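Local coordinates for protein fervidolysin (Fervidobacterium pennivorans, PDB 1R6V) that degrades keratin into peptides as a subtilisin-like, calcium-binding serine endopeptidase, which allows the bacterium to grow on native feathers, at residues E129-E134 with T346-V351; W136-I141 with G216-A221; Q145-E150 with A435-P440; G201-G206 with T380-P385; G206-K211 with H386-V391. The protein carries 1 engineered substitution. All coordinates share one frame; numbering follows the deposited sequence.

Three of the five contacts each supply a ligand to one calcium ion: contact 1 through Glu129 OE1, contact 2 through Ile217 O and contact 5 through Lys211 O. Contact 2 lies about 8 Å, centre to centre, from both contact 1 and contact 5, and Val220 N meets Thr207 O at 2.9 Å where it adjoins the latter. Contacts 4 and 5 share Gly206 and follow the same helices, 200-209 and 380-397; contact 4 holds Ser381, the inferred charge-relay serine, and its His203 side chain is about 14 Å from the calcium. Contact 3 is peripheral, its centre about 22 Å from that of contact 4, yet Trp148 NE1 reaches Val220 O of contact 2 at 2.9 Å.

Contact 1: residues E129-E134 with T346-V351; sequences EELSNE and TILSTV. With CA (calcium ion), chain B.
Glu134 lays its side chain obliquely over one methyl of Leu348, and its course can be followed atom by atom. CB stands 3.9 Å from Leu348 CD2. With CG anti to the carbonyl carbon (chi1 -70°) and the chain extended beyond it (chi2 -160°), the carboxylate is carried along the same methyl: CD is 4.2 Å from Leu348 CD2, and OE1 comes to 3.5 Å of that carbon. This last approach is packing of an oxygen on a methyl; the polar need of OE1 is met by the hydroxyl of Tyr376 on the adjoining strand 374-378. Leu131 reaches the same methyl group, its CD1 lying 4.1 Å from Leu348 CD2 and the two leucines crossing at about a right angle. Leu348 thus serves both side chains with one branch.

The backbones are joined by one water. It donates to Glu134 O at 2.8 Å and to Thr346 O at 2.8 Å, and it accepts from Leu348 N at 2.9 Å, so three bonds fix its place between the 3-10 turn and the start of strand 347-350. There Thr346 and Ile347 both face Tyr377, which makes a G1 beta bulge. On the other segment a type I turn runs from Glu129 to Ser132, with Ser132 N and OG both donating to Glu129 O. At the head of that turn Glu129 OE1 binds the calcium ion at 2.4 Å, beside ligands from Asp171, Lys211, Asp213, Lys215 and Ile217, an arrangement like the strong calcium site of subtilisins.

Contact 2: residues W136-I141 with G216-A221; sequences WGLEAI and GIVGVA. With CA (calcium ion), chain B.
Leu138, on the short helix 136-140, packs with its two branches against Val218 and Val220 of the segment that leaves the calcium loop, the loop that follows helix 200-209 in this subtilisin fold. That segment begins at Gly216, whose backbone is bonded to Leu131 and has a positive phi (52°), a conformation that favours glycine. Next comes Ile217, whose carbonyl oxygen binds the calcium ion at 2.3 Å.

Val218 is the first residue to touch the helix. Its CG1 methyl lies 4.0 Å from Leu138 CD1, and that same CD1 is 3.7 Å from Val218 O, so the branch covers both the side chain and the peptide. Gly219 carries the chain past, its backbone paired with Ala210. Val220 then takes the other branch: Leu138 CD2 is 3.6 Å from Val220 CG2. One branch thus meets Val218 and the other Val220. Replacing Leu138 by an alanine would remove both branches and would probably open a gap over Val218 and Val220, leaving the start of the loop beyond the calcium less firmly covered by the helix.

Backbone bonds from Val220 to Thr207 and from Ala221 to Ile208 tie the end of the segment to helix 200-209. Ile141 completes the apolar patch. Its CG1 sits between its own backbone N and carbonyl carbon (chi1 62°) and, with chi2 extended (175°), carries CD1 to Val220: Ile141 CD1 is 3.8 Å from Val220 CG2 and 4.0 Å from Val220 CG1.

Contact 3: residues Q145-E150 with A435-P440; sequences QQLWEE and AALQGP
Leu147 and Leu437 reach toward each other tip to tip across two helix segments whose CA atoms at these positions are 8.6 Å apart. The first shell is built round a single methyl, Leu437 CD2. Leu147 CG is 3.7 Å from it and Leu147 CD2 is 3.8 Å from it. Glu150 supplies the other partner, arriving roughly at right angles to Leu147: its OE1 also lies 3.7 Å from Leu437 CD2 and 4.1 Å from Leu437 CG, the two chains sliding past each other in opposite directions. Leu437 gets there because its CG is anti to the backbone N (chi1 -167°), which extends the side chain toward helix 145-150. No hydrogen bond joins the two segments, so the direct contact rests on van der Waals packing, and the carboxylate takes part through OE1 as a packing atom, while OE2 holds a salt bridge.

The polar part of the second shell is Lys397. It makes that salt bridge with Glu150 OE2, and its NZ also bonds to Leu437 O; one ammonium group thus ties both segments together and probably steadies the glutamate in the position where OE1 lies on the leucine. Leu147 has further neighbours of its own in Leu433 and Asp434, one turn back along the second helix.

Gly439, with positive phi (63°), takes the chain out of helix 433-438 before the cis peptide to Pro440. Ala436 and Leu437 rest on Leu394 of helix 380-397, while Ala435 and Ala436 touch Thr413 of helix 403-413. Trp148 leaves helix 145-150 on another side, and its NE1 donates to Val220 O.

Contact 4: residues G201-G206 with T380-P385; sequences GTHVAG and TSMAAP
The catalytic core of the subtilisin fold sets helix 200-209 beside helix 380-397, and here His203 and Val204 of the first meet Met382 and Pro385 of the second, next to Ser381, the inferred charge-relay serine. Ala200, an engineered substitution at the position inferred for another charge-relay residue, lies one step before this segment. The segment axes approach to 9.2 Å at a crossing angle of -34°.

Met382 crosses the His203 side chain at about a right angle. Its CG is 3.9 Å from His203 CE1, and its bent chain brings SD to 4.9 Å from the ring centroid, 44° off the normal, an oblique Met-aromatic contact. Nearer the sheet, Val204 CG1 lies 4.0 Å from Pro385 CB, which is also 3.9 Å from Val204 O. Pro385 has no N-H for the preceding turn, and the second helix kinks there.

A water is the polar link between the segments: it is bonded to His203 ND1 at 3.0 Å and donates to Ser381 O at 3.3 Å. His203 NE2 is bonded to Asp375 O, and the ring stacks on Tyr377. With both nitrogens engaged, rotation of the imidazole is probably restricted, and the water gives the buried backbone of Ser381 a polar partner.

Contact 5: residues G206-K211 with H386-V391; sequences GTIAAK and HVTGVV. With CA (calcium ion), chain B.
Thr388 OG1, on the residue whose methyl meets Ile208, is gripped by Asn265 ND2 and by a weak bond to Ala384 O. With the hydroxyl so engaged, Thr388 CG2 lies 3.7 Å from Ile208 CD1.

Next to Ile208 in the chain, Thr207 sets a methyl squarely over the imidazole of His386: CG2 is 3.7 Å from the ring centroid and only 11° off the normal, a CH-pi contact over the face. The bond from CA to CB of His386 heads away from helix 200-209, but CG anti to the carbonyl carbon (chi1 -75°) swings the ring back beneath Thr207. A serine in place of His386 would probably leave Thr207 CG2 without its CH-pi partner and open a gap beneath it. Next along the second helix, Gly389 has no side chain, and its CA lies 4.7 Å from Ile208 CA and 4.3 Å from Ile208 CG2.

Beyond helix 200-209, Lys211 O binds the calcium ion at 2.3 Å, while its NZ forms a salt bridge with Glu173. Contact across the segments is thus apolar and CH-pi, Thr388 OG1 bonding elsewhere and Thr207 OG1 weakly to His203 O, which implies cohesion by close fit of buried surfaces.

Contact 1: residues E129-E134 with T346-V351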
# COMPACT_ATOMS: atom_id res chain seq x y z
N GLU A 129 31.75 -23.89 5.86
CA GLU A 129 31.55 -24.10 4.43
C GLU A 129 32.79 -23.68 3.65
O GLU A 129 33.49 -22.76 4.06
CB GLU A 129 30.38 -23.25 3.93
CG GLU A 129 29.19 -23.28 4.86
CD GLU A 129 28.57 -24.65 4.96
OE1 GLU A 129 27.72 -24.96 4.10
OE2 GLU A 129 28.94 -25.42 5.88
N GLU A 130 33.03 -24.33 2.52
CA GLU A 130 34.20 -24.03 1.72
C GLU A 130 34.27 -22.57 1.26
O GLU A 130 35.36 -22.05 1.05
CB GLU A 130 34.26 -24.96 0.51
CG GLU A 130 33.14 -24.75 -0.46
CD GLU A 130 32.97 -25.92 -1.40
OE1 GLU A 130 31.98 -25.92 -2.16
OE2 GLU A 130 33.82 -26.85 -1.38
N LEU A 131 33.12 -21.90 1.12
CA LEU A 131 33.14 -20.51 0.69
C LEU A 131 32.98 -19.50 1.83
O LEU A 131 32.78 -18.31 1.59
CB LEU A 131 32.06 -20.26 -0.38
CG LEU A 131 32.15 -21.19 -1.60
CD1 LEU A 131 31.03 -20.87 -2.58
CD2 LEU A 131 33.53 -21.04 -2.28
N SER A 132 33.09 -19.98 3.07
CA SER A 132 32.94 -19.11 4.25
C SER A 132 33.76 -17.83 4.18
O SER A 132 33.31 -16.78 4.64
CB SER A 132 33.37 -19.83 5.53
OG SER A 132 32.59 -20.98 5.79
N ASN A 133 34.97 -17.92 3.64
CA ASN A 133 35.83 -16.74 3.61
C ASN A 133 35.24 -15.57 2.85
O ASN A 133 35.60 -14.41 3.09
CB ASN A 133 37.20 -17.08 3.01
CG ASN A 133 37.13 -17.38 1.52
OD1 ASN A 133 36.54 -18.38 1.10
ND2 ASN A 133 37.72 -16.51 0.71
N GLU A 134 34.34 -15.85 1.93
CA GLU A 134 33.75 -14.77 1.16
C GLU A 134 32.47 -14.19 1.72
O GLU A 134 31.98 -13.19 1.20
CB GLU A 134 33.52 -15.25 -0.27
CG GLU A 134 34.83 -15.42 -1.00
CD GLU A 134 34.66 -15.42 -2.48
OE1 GLU A 134 34.19 -16.45 -3.00
OE2 GLU A 134 34.98 -14.39 -3.12
N THR A 346 28.48 -6.90 -2.80
CA THR A 346 29.37 -8.05 -2.88
C THR A 346 28.86 -9.22 -2.03
O THR A 346 29.59 -9.79 -1.22
CB THR A 346 30.81 -7.66 -2.45
OG1 THR A 346 31.15 -6.41 -3.08
CG2 THR A 346 31.82 -8.72 -2.91
N ILE A 347 27.59 -9.55 -2.23
CA ILE A 347 26.96 -10.65 -1.51
C ILE A 347 26.94 -11.89 -2.39
O ILE A 347 26.22 -11.95 -3.40
CB ILE A 347 25.51 -10.30 -1.12
CG1 ILE A 347 25.47 -9.01 -0.28
CG2 ILE A 347 24.89 -11.48 -0.35
CD1 ILE A 347 26.36 -9.03 0.96
N LEU A 348 27.72 -12.89 -1.98
CA LEU A 348 27.83 -14.15 -2.69
C LEU A 348 26.68 -15.07 -2.27
O LEU A 348 26.47 -15.29 -1.09
CB LEU A 348 29.16 -14.82 -2.34
CG LEU A 348 29.37 -16.19 -3.00
CD1 LEU A 348 29.36 -16.03 -4.52
CD2 LEU A 348 30.72 -16.80 -2.54
N SER A 349 25.95 -15.59 -3.25
CA SER A 349 24.85 -16.51 -2.97
C SER A 349 24.51 -17.39 -4.16
O SER A 349 25.11 -17.28 -5.23
CB SER A 349 23.60 -15.75 -2.54
OG SER A 349 22.65 -16.67 -1.99
N THR A 350 23.54 -18.26 -3.94
CA THR A 350 23.06 -19.22 -4.92
C THR A 350 22.26 -18.58 -6.07
O THR A 350 21.48 -17.66 -5.84
CB THR A 350 22.13 -20.25 -4.23
OG1 THR A 350 21.20 -19.56 -3.38
CG2 THR A 350 22.93 -21.20 -3.36
N VAL A 351 22.50 -19.02 -7.30
CA VAL A 351 21.69 -18.54 -8.43
C VAL A 351 21.28 -19.81 -9.17
O VAL A 351 21.90 -20.86 -9.03
CB VAL A 351 22.44 -17.55 -9.39
CG1 VAL A 351 22.81 -16.28 -8.64
CG2 VAL A 351 23.66 -18.21 -10.04
CA CA B . 26.35 -25.01 2.16
O HOH W 1 29.60 -12.21 0.17

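Contact 2: residues W136-I141 with G216-A221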
# COMPACT_ATOMS: atom_id res chain seq x y z
N TRP A 136 31.33 -12.05 3.90
CA TRP A 136 31.58 -10.92 4.77
C TRP A 136 30.31 -10.41 5.47
O TRP A 136 30.37 -9.88 6.58
CB TRP A 136 32.23 -9.77 3.99
CG TRP A 136 31.27 -8.95 3.16
CD1 TRP A 136 30.90 -9.18 1.87
CD2 TRP A 136 30.59 -7.77 3.58
NE1 TRP A 136 30.04 -8.20 1.45
CE2 TRP A 136 29.83 -7.32 2.48
CE3 TRP A 136 30.56 -7.04 4.78
CZ2 TRP A 136 29.04 -6.17 2.54
CZ3 TRP A 136 29.77 -5.90 4.84
CH2 TRP A 136 29.02 -5.47 3.73
N GLY A 137 29.17 -10.60 4.81
CA GLY A 137 27.91 -10.15 5.39
C GLY A 137 27.58 -10.89 6.68
O GLY A 137 27.06 -10.30 7.62
N LEU A 138 27.88 -12.18 6.73
CA LEU A 138 27.61 -12.94 7.95
C LEU A 138 28.51 -12.43 9.07
O LEU A 138 28.08 -12.30 10.22
CB LEU A 138 27.88 -14.43 7.73
CG LEU A 138 26.97 -15.10 6.70
CD1 LEU A 138 27.29 -16.60 6.68
CD2 LEU A 138 25.50 -14.87 7.06
N GLU A 139 29.76 -12.13 8.74
CA GLU A 139 30.66 -11.62 9.76
C GLU A 139 30.16 -10.27 10.27
O GLU A 139 30.15 -10.00 11.47
CB GLU A 139 32.08 -11.44 9.22
CG GLU A 139 33.08 -11.19 10.35
CD GLU A 139 34.44 -10.68 9.87
OE1 GLU A 139 34.77 -10.88 8.69
OE2 GLU A 139 35.18 -10.10 10.69
N ALA A 140 29.72 -9.42 9.35
CA ALA A 140 29.25 -8.10 9.72
C ALA A 140 28.05 -8.12 10.67
O ALA A 140 27.95 -7.27 11.55
CB ALA A 140 28.91 -7.30 8.49
N ILE A 141 27.14 -9.07 10.49
CA ILE A 141 25.98 -9.11 11.37
C ILE A 141 26.22 -9.90 12.65
O ILE A 141 25.32 -10.03 13.48
CB ILE A 141 24.70 -9.62 10.64
CG1 ILE A 141 24.88 -11.06 10.14
CG2 ILE A 141 24.36 -8.66 9.50
CD1 ILE A 141 23.61 -11.69 9.51
N GLY A 216 29.69 -24.94 -0.72
CA GLY A 216 29.11 -23.66 -1.11
C GLY A 216 29.05 -22.64 0.01
O GLY A 216 30.03 -22.45 0.73
N ILE A 217 27.91 -21.97 0.17
CA ILE A 217 27.75 -20.98 1.22
C ILE A 217 26.79 -21.50 2.29
O ILE A 217 26.43 -22.67 2.29
CB ILE A 217 27.22 -19.63 0.67
CG1 ILE A 217 25.80 -19.79 0.10
CG2 ILE A 217 28.12 -19.14 -0.47
CD1 ILE A 217 24.96 -18.51 0.20
N VAL A 218 26.42 -20.64 3.23
CA VAL A 218 25.46 -21.05 4.25
C VAL A 218 24.64 -19.79 4.53
O VAL A 218 25.15 -18.68 4.41
CB VAL A 218 26.18 -21.57 5.54
CG1 VAL A 218 27.14 -20.53 6.08
CG2 VAL A 218 25.13 -21.97 6.60
N GLY A 219 23.36 -19.97 4.83
CA GLY A 219 22.50 -18.83 5.09
C GLY A 219 22.61 -18.30 6.50
O GLY A 219 23.29 -18.89 7.34
N VAL A 220 21.99 -17.16 6.75
CA VAL A 220 21.97 -16.54 8.06
C VAL A 220 21.23 -17.47 9.04
O VAL A 220 21.60 -17.57 10.22
CB VAL A 220 21.21 -15.20 8.01
CG1 VAL A 220 21.00 -14.66 9.40
CG2 VAL A 220 21.99 -14.19 7.14
N ALA A 221 20.20 -18.12 8.52
CA ALA A 221 19.34 -19.03 9.28
C ALA A 221 19.31 -20.40 8.61
O ALA A 221 18.32 -20.79 7.99
CB ALA A 221 17.91 -18.44 9.35
CA CA B . 26.35 -25.01 2.16

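Contact 3: residues Q145-E150 with A435-P440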
# COMPACT_ATOMS: atom_id res chain seq x y z
N GLN A 145 29.40 -19.85 14.43
CA GLN A 145 28.87 -21.20 14.55
C GLN A 145 28.32 -21.40 15.95
O GLN A 145 27.31 -22.07 16.15
CB GLN A 145 29.94 -22.24 14.22
CG GLN A 145 30.35 -22.24 12.75
CD GLN A 145 31.09 -23.50 12.34
OE1 GLN A 145 30.52 -24.59 12.37
NE2 GLN A 145 32.36 -23.36 11.96
N GLN A 146 28.98 -20.80 16.94
CA GLN A 146 28.53 -20.93 18.31
C GLN A 146 27.12 -20.35 18.45
O GLN A 146 26.27 -20.92 19.13
CB GLN A 146 29.49 -20.20 19.25
CG GLN A 146 29.23 -20.47 20.72
CD GLN A 146 30.29 -19.87 21.61
OE1 GLN A 146 31.49 -20.10 21.41
NE2 GLN A 146 29.87 -19.09 22.61
N LEU A 147 26.88 -19.22 17.79
CA LEU A 147 25.57 -18.59 17.85
C LEU A 147 24.50 -19.52 17.29
O LEU A 147 23.42 -19.61 17.85
CB LEU A 147 25.57 -17.26 17.09
CG LEU A 147 24.30 -16.41 17.13
CD1 LEU A 147 24.66 -14.93 16.99
CD2 LEU A 147 23.34 -16.84 16.00
N TRP A 148 24.80 -20.20 16.18
CA TRP A 148 23.83 -21.12 15.60
C TRP A 148 23.51 -22.27 16.52
O TRP A 148 22.45 -22.89 16.41
CB TRP A 148 24.32 -21.69 14.26
CG TRP A 148 24.24 -20.72 13.14
CD1 TRP A 148 23.29 -19.74 12.96
CD2 TRP A 148 25.10 -20.67 12.00
NE1 TRP A 148 23.52 -19.08 11.77
CE2 TRP A 148 24.62 -19.63 11.16
CE3 TRP A 148 26.23 -21.39 11.60
CZ2 TRP A 148 25.24 -19.31 9.94
CZ3 TRP A 148 26.85 -21.07 10.38
CH2 TRP A 148 26.35 -20.03 9.57
N GLU A 149 24.42 -22.58 17.44
CA GLU A 149 24.16 -23.65 18.39
C GLU A 149 23.00 -23.28 19.30
O GLU A 149 22.28 -24.16 19.79
CB GLU A 149 25.40 -23.95 19.24
CG GLU A 149 26.58 -24.46 18.44
CD GLU A 149 27.62 -25.08 19.34
OE1 GLU A 149 27.32 -26.14 19.93
OE2 GLU A 149 28.73 -24.52 19.47
N GLU A 150 22.81 -21.99 19.52
CA GLU A 150 21.71 -21.53 20.37
C GLU A 150 20.42 -21.38 19.55
O GLU A 150 19.35 -21.82 19.97
CB GLU A 150 22.05 -20.20 21.06
CG GLU A 150 20.84 -19.54 21.73
CD GLU A 150 21.17 -18.26 22.48
OE1 GLU A 150 22.21 -17.63 22.21
OE2 GLU A 150 20.36 -17.88 23.35
N ALA A 435 23.82 -9.32 18.99
CA ALA A 435 23.25 -8.44 20.01
C ALA A 435 21.74 -8.64 20.11
O ALA A 435 21.16 -8.65 21.20
CB ALA A 435 23.58 -6.97 19.70
N ALA A 436 21.08 -8.81 18.96
CA ALA A 436 19.63 -9.00 18.98
C ALA A 436 19.25 -10.29 19.69
O ALA A 436 18.30 -10.33 20.48
CB ALA A 436 19.08 -9.01 17.55
N LEU A 437 19.99 -11.36 19.43
CA LEU A 437 19.67 -12.65 20.02
C LEU A 437 19.80 -12.64 21.54
O LEU A 437 19.13 -13.41 22.23
CB LEU A 437 20.56 -13.75 19.41
CG LEU A 437 20.16 -15.20 19.67
CD1 LEU A 437 18.76 -15.47 19.13
CD2 LEU A 437 21.17 -16.10 19.02
N GLN A 438 20.67 -11.78 22.06
CA GLN A 438 20.86 -11.67 23.50
C GLN A 438 19.58 -11.19 24.16
O GLN A 438 19.27 -11.57 25.30
CB GLN A 438 21.99 -10.70 23.83
CG GLN A 438 23.36 -11.24 23.47
CD GLN A 438 24.48 -10.38 23.99
OE1 GLN A 438 24.51 -10.04 25.17
NE2 GLN A 438 25.41 -10.02 23.12
N GLY A 439 18.83 -10.37 23.44
CA GLY A 439 17.59 -9.85 23.96
C GLY A 439 17.81 -9.01 25.20
O GLY A 439 18.85 -8.36 25.35
N PRO A 440 16.83 -8.98 26.11
CA PRO A 440 15.57 -9.71 25.97
C PRO A 440 14.66 -9.02 24.94
O PRO A 440 14.97 -7.95 24.43
CB PRO A 440 15.00 -9.65 27.38
CG PRO A 440 15.42 -8.28 27.83
CD PRO A 440 16.88 -8.25 27.39

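Contact 4: residues G201-G206 with T380-P385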
# COMPACT_ATOMS: atom_id res chain seq x y z
N GLY A 201 15.14 -14.46 -6.64
CA GLY A 201 14.61 -15.25 -5.53
C GLY A 201 15.54 -16.33 -5.00
O GLY A 201 15.59 -16.64 -3.81
N THR A 202 16.29 -16.95 -5.91
CA THR A 202 17.23 -18.00 -5.50
C THR A 202 18.40 -17.40 -4.72
O THR A 202 18.88 -18.00 -3.76
CB THR A 202 17.79 -18.73 -6.73
OG1 THR A 202 16.70 -19.29 -7.47
CG2 THR A 202 18.73 -19.86 -6.31
N HIS A 203 18.86 -16.24 -5.16
CA HIS A 203 19.96 -15.55 -4.48
C HIS A 203 19.46 -15.20 -3.06
O HIS A 203 20.16 -15.41 -2.07
CB HIS A 203 20.36 -14.31 -5.28
CG HIS A 203 21.72 -13.78 -4.95
ND1 HIS A 203 21.94 -12.88 -3.92
CD2 HIS A 203 22.94 -14.03 -5.49
CE1 HIS A 203 23.23 -12.61 -3.85
NE2 HIS A 203 23.86 -13.29 -4.79
N VAL A 204 18.24 -14.70 -2.99
CA VAL A 204 17.61 -14.36 -1.71
C VAL A 204 17.53 -15.59 -0.81
O VAL A 204 17.91 -15.54 0.37
CB VAL A 204 16.16 -13.85 -1.95
CG1 VAL A 204 15.41 -13.72 -0.62
CG2 VAL A 204 16.20 -12.51 -2.69
N ALA A 205 17.02 -16.68 -1.36
CA ALA A 205 16.88 -17.92 -0.61
C ALA A 205 18.21 -18.41 -0.02
O ALA A 205 18.26 -18.84 1.12
CB ALA A 205 16.28 -19.02 -1.51
N GLY A 206 19.29 -18.33 -0.79
CA GLY A 206 20.58 -18.77 -0.28
C GLY A 206 21.10 -17.90 0.86
O GLY A 206 21.67 -18.41 1.82
N THR A 380 19.65 -3.28 -2.53
CA THR A 380 18.87 -3.35 -1.31
C THR A 380 18.21 -4.73 -1.24
O THR A 380 17.89 -5.23 -0.16
CB THR A 380 17.82 -2.23 -1.27
OG1 THR A 380 18.45 -0.97 -1.56
CG2 THR A 380 17.22 -2.15 0.11
N SER A 381 18.05 -5.38 -2.40
CA SER A 381 17.43 -6.71 -2.40
C SER A 381 18.40 -7.75 -1.82
O SER A 381 18.02 -8.88 -1.49
CB SER A 381 17.00 -7.10 -3.81
OG SER A 381 18.10 -7.34 -4.66
N MET A 382 19.68 -7.38 -1.72
CA MET A 382 20.68 -8.28 -1.15
C MET A 382 20.77 -8.03 0.36
O MET A 382 21.22 -8.89 1.12
CB MET A 382 22.05 -8.04 -1.81
CG MET A 382 22.32 -8.93 -3.03
SD MET A 382 21.01 -8.74 -4.29
CE MET A 382 20.84 -6.97 -4.26
N ALA A 383 20.34 -6.85 0.79
CA ALA A 383 20.38 -6.50 2.21
C ALA A 383 19.18 -7.08 2.96
O ALA A 383 19.32 -7.65 4.05
CB ALA A 383 20.39 -4.97 2.37
N ALA A 384 18.00 -6.92 2.39
CA ALA A 384 16.80 -7.42 3.05
C ALA A 384 16.87 -8.89 3.50
O ALA A 384 16.45 -9.21 4.61
CB ALA A 384 15.56 -7.19 2.15
N PRO A 385 17.38 -9.79 2.66
CA PRO A 385 17.46 -11.19 3.09
C PRO A 385 18.31 -11.41 4.33
O PRO A 385 18.09 -12.36 5.08
CB PRO A 385 18.02 -11.93 1.86
CG PRO A 385 18.56 -10.85 0.98
CD PRO A 385 17.68 -9.67 1.21
O HOH W 2 19.49 -11.40 -2.94

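Contact 5: residues G206-K211 with H386-V391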
# COMPACT_ATOMS: atom_id res chain seq x y z
N GLY A 206 19.29 -18.33 -0.79
CA GLY A 206 20.58 -18.77 -0.28
C GLY A 206 21.10 -17.90 0.86
O GLY A 206 21.67 -18.41 1.82
N THR A 207 20.91 -16.59 0.78
CA THR A 207 21.41 -15.71 1.85
C THR A 207 20.70 -16.01 3.16
O THR A 207 21.29 -15.98 4.23
CB THR A 207 21.19 -14.24 1.49
OG1 THR A 207 22.03 -13.92 0.37
CG2 THR A 207 21.51 -13.34 2.67
N ILE A 208 19.42 -16.31 3.04
CA ILE A 208 18.58 -16.62 4.19
C ILE A 208 18.81 -18.02 4.75
O ILE A 208 18.96 -18.19 5.97
CB ILE A 208 17.09 -16.53 3.84
CG1 ILE A 208 16.70 -15.08 3.54
CG2 ILE A 208 16.23 -17.09 4.99
CD1 ILE A 208 15.31 -14.94 2.94
N ALA A 209 18.79 -19.03 3.88
CA ALA A 209 18.91 -20.40 4.35
C ALA A 209 19.72 -21.40 3.55
O ALA A 209 19.36 -22.58 3.51
CB ALA A 209 17.50 -20.96 4.57
N ALA A 210 20.80 -20.99 2.90
CA ALA A 210 21.58 -21.98 2.19
C ALA A 210 21.99 -23.02 3.24
O ALA A 210 22.32 -22.69 4.38
CB ALA A 210 22.82 -21.35 1.53
N LYS A 211 21.97 -24.29 2.84
CA LYS A 211 22.28 -25.40 3.74
C LYS A 211 23.68 -25.42 4.36
O LYS A 211 24.67 -25.19 3.69
CB LYS A 211 22.04 -26.70 2.97
CG LYS A 211 22.06 -27.98 3.77
CD LYS A 211 21.98 -29.17 2.81
CE LYS A 211 21.96 -30.50 3.55
NZ LYS A 211 21.95 -31.66 2.61
N HIS A 386 19.28 -10.53 4.57
CA HIS A 386 20.08 -10.69 5.78
C HIS A 386 19.17 -10.44 6.98
O HIS A 386 19.25 -11.14 7.99
CB HIS A 386 21.25 -9.71 5.82
CG HIS A 386 22.36 -10.07 4.88
ND1 HIS A 386 23.44 -10.83 5.27
CD2 HIS A 386 22.54 -9.81 3.57
CE1 HIS A 386 24.23 -11.03 4.23
NE2 HIS A 386 23.70 -10.42 3.18
N VAL A 387 18.32 -9.42 6.87
CA VAL A 387 17.41 -9.10 7.96
C VAL A 387 16.34 -10.19 8.09
O VAL A 387 15.99 -10.59 9.20
CB VAL A 387 16.74 -7.72 7.75
CG1 VAL A 387 15.64 -7.50 8.80
CG2 VAL A 387 17.78 -6.62 7.88
N THR A 388 15.82 -10.67 6.97
CA THR A 388 14.82 -11.74 7.06
C THR A 388 15.43 -12.95 7.77
O THR A 388 14.77 -13.61 8.58
CB THR A 388 14.31 -12.12 5.64
OG1 THR A 388 13.59 -11.00 5.10
CG2 THR A 388 13.36 -13.30 5.69
N GLY A 389 16.70 -13.22 7.48
CA GLY A 389 17.38 -14.33 8.13
C GLY A 389 17.55 -14.09 9.63
O GLY A 389 17.38 -15.00 10.45
N VAL A 390 17.88 -12.86 10.00
CA VAL A 390 18.03 -12.53 11.41
C VAL A 390 16.68 -12.72 12.11
O VAL A 390 16.62 -13.28 13.19
CB VAL A 390 18.54 -11.08 11.60
CG1 VAL A 390 18.43 -10.67 13.07
CG2 VAL A 390 20.00 -10.99 11.16
N VAL A 391 15.61 -12.24 11.48
CA VAL A 391 14.28 -12.40 12.07
C VAL A 391 13.95 -13.89 12.28
O VAL A 391 13.38 -14.28 13.31
CB VAL A 391 13.17 -11.75 11.17
CG1 VAL A 391 11.76 -12.07 11.72
CG2 VAL A 391 13.36 -10.24 11.14
CA CA B . 26.35 -25.01 2.16